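Local structure of inositol 2-dehydrogenase/D-chiro-inositol 3-dehydrogenase (Lactobacillus casei, 4MIY) at the interface of chains A and B. The protein catalyses the NAD-dependent oxidation of myo-inositol to 2-keto-myo-inositol and of D-chiro-inositol to 1-keto-D-chiro-inositol. Residues are numbered along the deposited sequence; one frame, centred on the assembly and turned at random. Chains: chain A/B, Inositol 2-dehydrogenase/D-chiro-inositol 3-dehydrogenase.

Contact 1: the interface of chains A and B. Residues chain A 132, 135-136, 139, 248-252; chain B 255-260.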
loop_
_atom_site.group_PDB
_atom_site.type_symbol
_atom_site.label_atom_id
_atom_site.label_comp_id
_atom_site.label_asym_id
_atom_site.label_seq_id
_atom_site.Cartn_x
_atom_site.Cartn_y
_atom_site.Cartn_z
ATOM N N GLY A 132 -12.211 7.049 -10.012
ATOM C CA GLY A 132 -10.826 7.295 -9.695
ATOM C C GLY A 132 -10.130 8.297 -10.586
ATOM O O GLY A 132 -9.430 9.132 -10.141
ATOM N N ALA A 135 -11.481 11.667 -9.788
ATOM C CA ALA A 135 -10.977 12.195 -8.533
ATOM C C ALA A 135 -9.550 12.695 -8.656
ATOM O O ALA A 135 -9.194 13.656 -8.055
ATOM C CB ALA A 135 -11.090 11.176 -7.433
ATOM N N LEU A 136 -8.762 12.038 -9.462
ATOM C CA LEU A 136 -7.431 12.517 -9.709
ATOM C C LEU A 136 -7.440 13.863 -10.452
ATOM O O LEU A 136 -6.736 14.741 -10.095
ATOM C CB LEU A 136 -6.599 11.450 -10.427
ATOM C CG LEU A 136 -5.112 11.725 -10.631
ATOM C CD1 LEU A 136 -4.377 10.462 -10.724
ATOM C CD2 LEU A 136 -4.831 12.550 -11.857
ATOM N N LYS A 139 -8.364 16.619 -8.028
ATOM C CA LYS A 139 -7.249 16.962 -7.191
ATOM C C LYS A 139 -6.185 17.765 -7.927
ATOM O O LYS A 139 -5.667 18.685 -7.397
ATOM C CB LYS A 139 -6.649 15.702 -6.567
ATOM C CG LYS A 139 -5.745 15.890 -5.386
ATOM C CD LYS A 139 -6.460 16.443 -4.214
ATOM C CE LYS A 139 -5.653 16.343 -2.982
ATOM N NZ LYS A 139 -6.201 17.212 -1.933
ATOM N N GLU A 248 3.336 14.851 -6.921
ATOM C CA GLU A 248 2.793 13.905 -7.868
ATOM C C GLU A 248 1.417 13.378 -7.440
ATOM O O GLU A 248 1.115 13.343 -6.284
ATOM C CB GLU A 248 3.734 12.695 -8.071
ATOM C CG GLU A 248 5.148 12.994 -8.470
ATOM C CD GLU A 248 5.997 11.739 -8.709
ATOM O OE1 GLU A 248 5.525 10.653 -8.450
ATOM O OE2 GLU A 248 7.128 11.890 -9.157
ATOM N N LEU A 249 0.635 12.960 -8.416
ATOM C CA LEU A 249 -0.629 12.286 -8.181
ATOM C C LEU A 249 -0.713 11.019 -8.973
ATOM O O LEU A 249 -0.361 10.998 -10.093
ATOM C CB LEU A 249 -1.817 13.180 -8.574
ATOM C CG LEU A 249 -2.106 14.378 -7.679
ATOM C CD1 LEU A 249 -2.883 15.506 -8.388
ATOM C CD2 LEU A 249 -2.816 13.943 -6.444
ATOM N N GLN A 250 -1.195 9.954 -8.360
ATOM C CA GLN A 250 -1.428 8.739 -9.111
ATOM C C GLN A 250 -2.695 8.006 -8.692
ATOM O O GLN A 250 -3.181 8.172 -7.614
ATOM C CB GLN A 250 -0.209 7.819 -9.107
ATOM C CG GLN A 250 0.058 7.088 -7.865
ATOM C CD GLN A 250 1.321 6.194 -7.965
ATOM O OE1 GLN A 250 2.387 6.661 -8.253
ATOM N NE2 GLN A 250 1.149 4.927 -7.758
ATOM N N LEU A 251 -3.198 7.187 -9.581
ATOM C CA LEU A 251 -4.348 6.378 -9.266
ATOM C C LEU A 251 -4.014 5.354 -8.209
ATOM O O LEU A 251 -2.951 4.828 -8.204
ATOM C CB LEU A 251 -4.807 5.641 -10.477
ATOM C CG LEU A 251 -5.520 6.473 -11.500
ATOM C CD1 LEU A 251 -5.889 5.554 -12.650
ATOM C CD2 LEU A 251 -6.789 7.049 -10.944
ATOM N N PRO A 252 -4.949 5.093 -7.303
ATOM C CA PRO A 252 -4.740 4.166 -6.217
ATOM C C PRO A 252 -4.806 2.735 -6.677
ATOM O O PRO A 252 -5.111 2.413 -7.800
ATOM C CB PRO A 252 -5.927 4.438 -5.321
ATOM C CG PRO A 252 -6.897 4.900 -6.141
ATOM C CD PRO A 252 -6.254 5.720 -7.186
ATOM N N GLY B 255 -10.943 3.326 -0.918
ATOM C CA GLY B 255 -10.529 4.607 -1.421
ATOM C C GLY B 255 -10.517 4.666 -2.916
ATOM O O GLY B 255 -10.022 3.794 -3.576
ATOM N N LEU B 256 -11.076 5.746 -3.428
ATOM C CA LEU B 256 -11.050 6.060 -4.838
ATOM C C LEU B 256 -10.062 7.166 -5.130
ATOM O O LEU B 256 -9.537 7.205 -6.209
ATOM C CB LEU B 256 -12.441 6.446 -5.325
ATOM C CG LEU B 256 -13.334 5.224 -5.162
ATOM C CD1 LEU B 256 -14.756 5.639 -5.059
ATOM C CD2 LEU B 256 -13.136 4.225 -6.278
ATOM N N GLY B 257 -9.779 7.994 -4.144
ATOM C CA GLY B 257 -9.038 9.215 -4.373
ATOM C C GLY B 257 -7.619 8.917 -4.725
ATOM O O GLY B 257 -7.162 7.809 -4.534
ATOM N N PRO B 258 -6.927 9.931 -5.233
ATOM C CA PRO B 258 -5.566 9.685 -5.661
ATOM C C PRO B 258 -4.569 9.598 -4.529
ATOM O O PRO B 258 -4.793 10.081 -3.474
ATOM C CB PRO B 258 -5.252 10.900 -6.536
ATOM C CG PRO B 258 -6.104 11.955 -6.045
ATOM C CD PRO B 258 -7.369 11.287 -5.571
ATOM N N ILE B 259 -3.452 8.969 -4.837
ATOM C CA ILE B 259 -2.283 9.039 -4.010
ATOM C C ILE B 259 -1.526 10.319 -4.313
ATOM O O ILE B 259 -1.157 10.562 -5.415
ATOM C CB ILE B 259 -1.368 7.830 -4.221
ATOM C CG1 ILE B 259 -2.145 6.555 -3.953
ATOM C CG2 ILE B 259 -0.158 7.930 -3.355
ATOM C CD1 ILE B 259 -1.448 5.350 -4.349
ATOM N N LEU B 260 -1.339 11.121 -3.291
ATOM C CA LEU B 260 -0.633 12.380 -3.362
ATOM C C LEU B 260 0.747 12.286 -2.752
ATOM O O LEU B 260 0.869 11.920 -1.640
ATOM C CB LEU B 260 -1.431 13.471 -2.638
ATOM C CG LEU B 260 -0.752 14.832 -2.521
ATOM C CD1 LEU B 260 -0.654 15.460 -3.847
ATOM C CD2 LEU B 260 -1.489 15.747 -1.633
HETATM O O HOH W 1 -7.924 8.680 -7.918
#
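A:Leu249 sets CG anti to its carbonyl carbon (chi1 -71°), and B:Leu260 sets CG anti to its backbone N (chi1 175°). This lays the two leucines side by side, pointing the same way. A:Leu249 CD2 meets B:Leu260 CD1 at 3.7 Å. The motif is an intermolecular antiparallel beta pairing in the C-terminal alpha/beta domain of a Gfo/Idh/MocA-family dehydrogenase. Strand 248-250 of chain A pairs with strand 259-262 of chain B. A:Gln250 and B:Ile259 bond twice through their backbones. A:Gln250 N donates to B:Ile259 O over 3.0 Å, in the carbonyl plane. B:Ile259 N returns a bond of 2.9 Å to A:Gln250 O, nearly along the C=O axis. The A:Gln250 side chain leaves in the crowded position between N and carbonyl carbon (chi1 75°), then runs extended, with CG alongside B:Ile259 CB. B:Pro258 is the main wedge. Its ring sits between the strand and helix 131-141 of chain A, and B:Pro258 CG touches A:Lys139 CB at 3.8 Å. The lysine crosses the ring at about a right angle. A:Leu249 CD2 packs on the ring too. B:Pro258 CD lies over the backbone of A:Ala135, 3.9 Å from A:Ala135 O. At the other end, A:Pro252 CG lies 3.3 Å from B:Gly257 O. A water joins A:Gly132 O, at 2.7 Å, to B:Leu256 O, so it ties the helix to the partner loop.

Contact 2: the interface of chains A and B. Residues chain A 23-26; chain B 23-26.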
loop_
_atom_site.group_PDB
_atom_site.type_symbol
_atom_site.label_atom_id
_atom_site.label_comp_id
_atom_site.label_asym_id
_atom_site.label_seq_id
_atom_site.Cartn_x
_atom_site.Cartn_y
_atom_site.Cartn_z
ATOM N N ASN A 23 -32.358 -2.513 -17.151
ATOM C CA ASN A 23 -32.249 -3.190 -15.921
ATOM C C ASN A 23 -31.522 -2.387 -14.866
ATOM O O ASN A 23 -31.855 -2.447 -13.720
ATOM C CB ASN A 23 -31.591 -4.534 -16.162
ATOM C CG ASN A 23 -32.480 -5.475 -16.944
ATOM O OD1 ASN A 23 -33.652 -5.520 -16.717
ATOM N ND2 ASN A 23 -31.914 -6.190 -17.866
ATOM N N VAL A 24 -30.525 -1.639 -15.264
ATOM C CA VAL A 24 -29.602 -1.053 -14.299
ATOM C C VAL A 24 -29.943 0.386 -13.903
ATOM O O VAL A 24 -29.971 0.711 -12.753
ATOM C CB VAL A 24 -28.174 -1.122 -14.835
ATOM C CG1 VAL A 24 -27.174 -0.533 -13.854
ATOM C CG2 VAL A 24 -27.787 -2.557 -15.183
ATOM N N LEU A 25 -30.225 1.212 -14.890
ATOM C CA LEU A 25 -30.343 2.634 -14.704
ATOM C C LEU A 25 -31.793 3.091 -14.673
ATOM O O LEU A 25 -32.658 2.355 -15.014
ATOM C CB LEU A 25 -29.635 3.324 -15.850
ATOM C CG LEU A 25 -28.166 2.974 -16.100
ATOM C CD1 LEU A 25 -27.676 3.669 -17.285
ATOM C CD2 LEU A 25 -27.319 3.317 -14.896
ATOM N N THR A 26 -32.010 4.329 -14.290
ATOM C CA THR A 26 -33.352 4.842 -14.136
ATOM C C THR A 26 -33.716 5.879 -15.186
ATOM O O THR A 26 -32.921 6.647 -15.585
ATOM C CB THR A 26 -33.598 5.392 -12.683
ATOM O OG1 THR A 26 -34.938 5.880 -12.574
ATOM C CG2 THR A 26 -32.639 6.481 -12.307
ATOM N N ASN B 23 -32.874 9.373 -7.546
ATOM C CA ASN B 23 -31.930 9.689 -8.583
ATOM C C ASN B 23 -31.063 8.574 -9.086
ATOM O O ASN B 23 -30.440 8.729 -10.098
ATOM C CB ASN B 23 -31.058 10.837 -8.145
ATOM C CG ASN B 23 -31.856 12.083 -7.895
ATOM O OD1 ASN B 23 -32.534 12.542 -8.758
ATOM N ND2 ASN B 23 -31.790 12.597 -6.698
ATOM N N VAL B 24 -31.027 7.462 -8.386
ATOM C CA VAL B 24 -30.090 6.404 -8.714
ATOM C C VAL B 24 -30.782 5.068 -8.972
ATOM O O VAL B 24 -30.546 4.416 -9.959
ATOM C CB VAL B 24 -29.065 6.209 -7.597
ATOM C CG1 VAL B 24 -28.207 5.036 -7.874
ATOM C CG2 VAL B 24 -28.217 7.433 -7.398
ATOM N N LEU B 25 -31.655 4.692 -8.062
ATOM C CA LEU B 25 -32.303 3.409 -8.137
ATOM C C LEU B 25 -33.465 3.409 -9.098
ATOM O O LEU B 25 -33.903 4.430 -9.511
ATOM C CB LEU B 25 -32.732 2.938 -6.761
ATOM C CG LEU B 25 -31.646 2.850 -5.689
ATOM C CD1 LEU B 25 -32.211 2.224 -4.459
ATOM C CD2 LEU B 25 -30.442 2.131 -6.066
ATOM N N THR B 26 -33.948 2.228 -9.424
ATOM C CA THR B 26 -35.043 2.081 -10.341
ATOM C C THR B 26 -36.346 1.635 -9.693
ATOM O O THR B 26 -36.349 0.868 -8.793
ATOM C CB THR B 26 -34.725 1.073 -11.453
ATOM O OG1 THR B 26 -34.519 -0.220 -10.908
ATOM C CG2 THR B 26 -33.528 1.479 -12.142
HETATM O O HOH W 2 -29.384 1.822 -10.418
#
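Both backbones leave the first helix of the Rossmann fold here and become extended at Leu25 and Thr26, with nearly the same backbone torsions in the two chains. The segment connects the helix that follows the glycine-rich NAD-binding loop to strand 28-34. Two copies of this turn meet about the two-fold axis of the pair. The patch is small and hides 169 Å² in all. The threonines carry most of the contact, and they do so with different rotamers. A:Thr26 holds OG1 anti to its backbone N (chi1 -180°), which puts CG2 in the crowded position between N and carbonyl carbon. A:Thr26 CB comes to 3.3 Å from B:Leu25 O, the backbone carbonyl oxygen. A:Thr26 CG2 lies near both B:Leu25 O and B:Val24 O, so this threonine sets its carbon atoms against the main chain of the partner turn. B:Thr26 instead has OG1 in the crowded position (chi1 63°), and CG2 lies anti to the carbonyl carbon, beside N. This turns the methyl to the partner. B:Thr26 CG2 packs on A:Thr26 CA at 3.9 Å. The side chains thus break the symmetry that the backbones nearly keep. No direct polar bond links the two turns. A water joins them instead, 2.7 Å from A:Val24 O and 2.9 Å from B:Val24 O. It bridges two equivalent carbonyls, so it can act as donor to both.

Contact 1 and contact 2 join the same two chains, and the centres of their C-alpha atoms are about 28 Å apart. They share no residue or secondary-structure element. Contact 1 uses the C-terminal alpha/beta domain, whereas contact 2 uses the Rossmann domain and lies at the two-fold axis. Contact 1 has a twin with the chains exchanged, so the strand pairing occurs twice. It hides 464 Å², against 169 Å² for contact 2. Contact 2 may help fix how the two NAD-binding domains sit. This two-fold pairing belongs to the deposited four-copy assembly; it is probably, not demonstrably, the one used in solution.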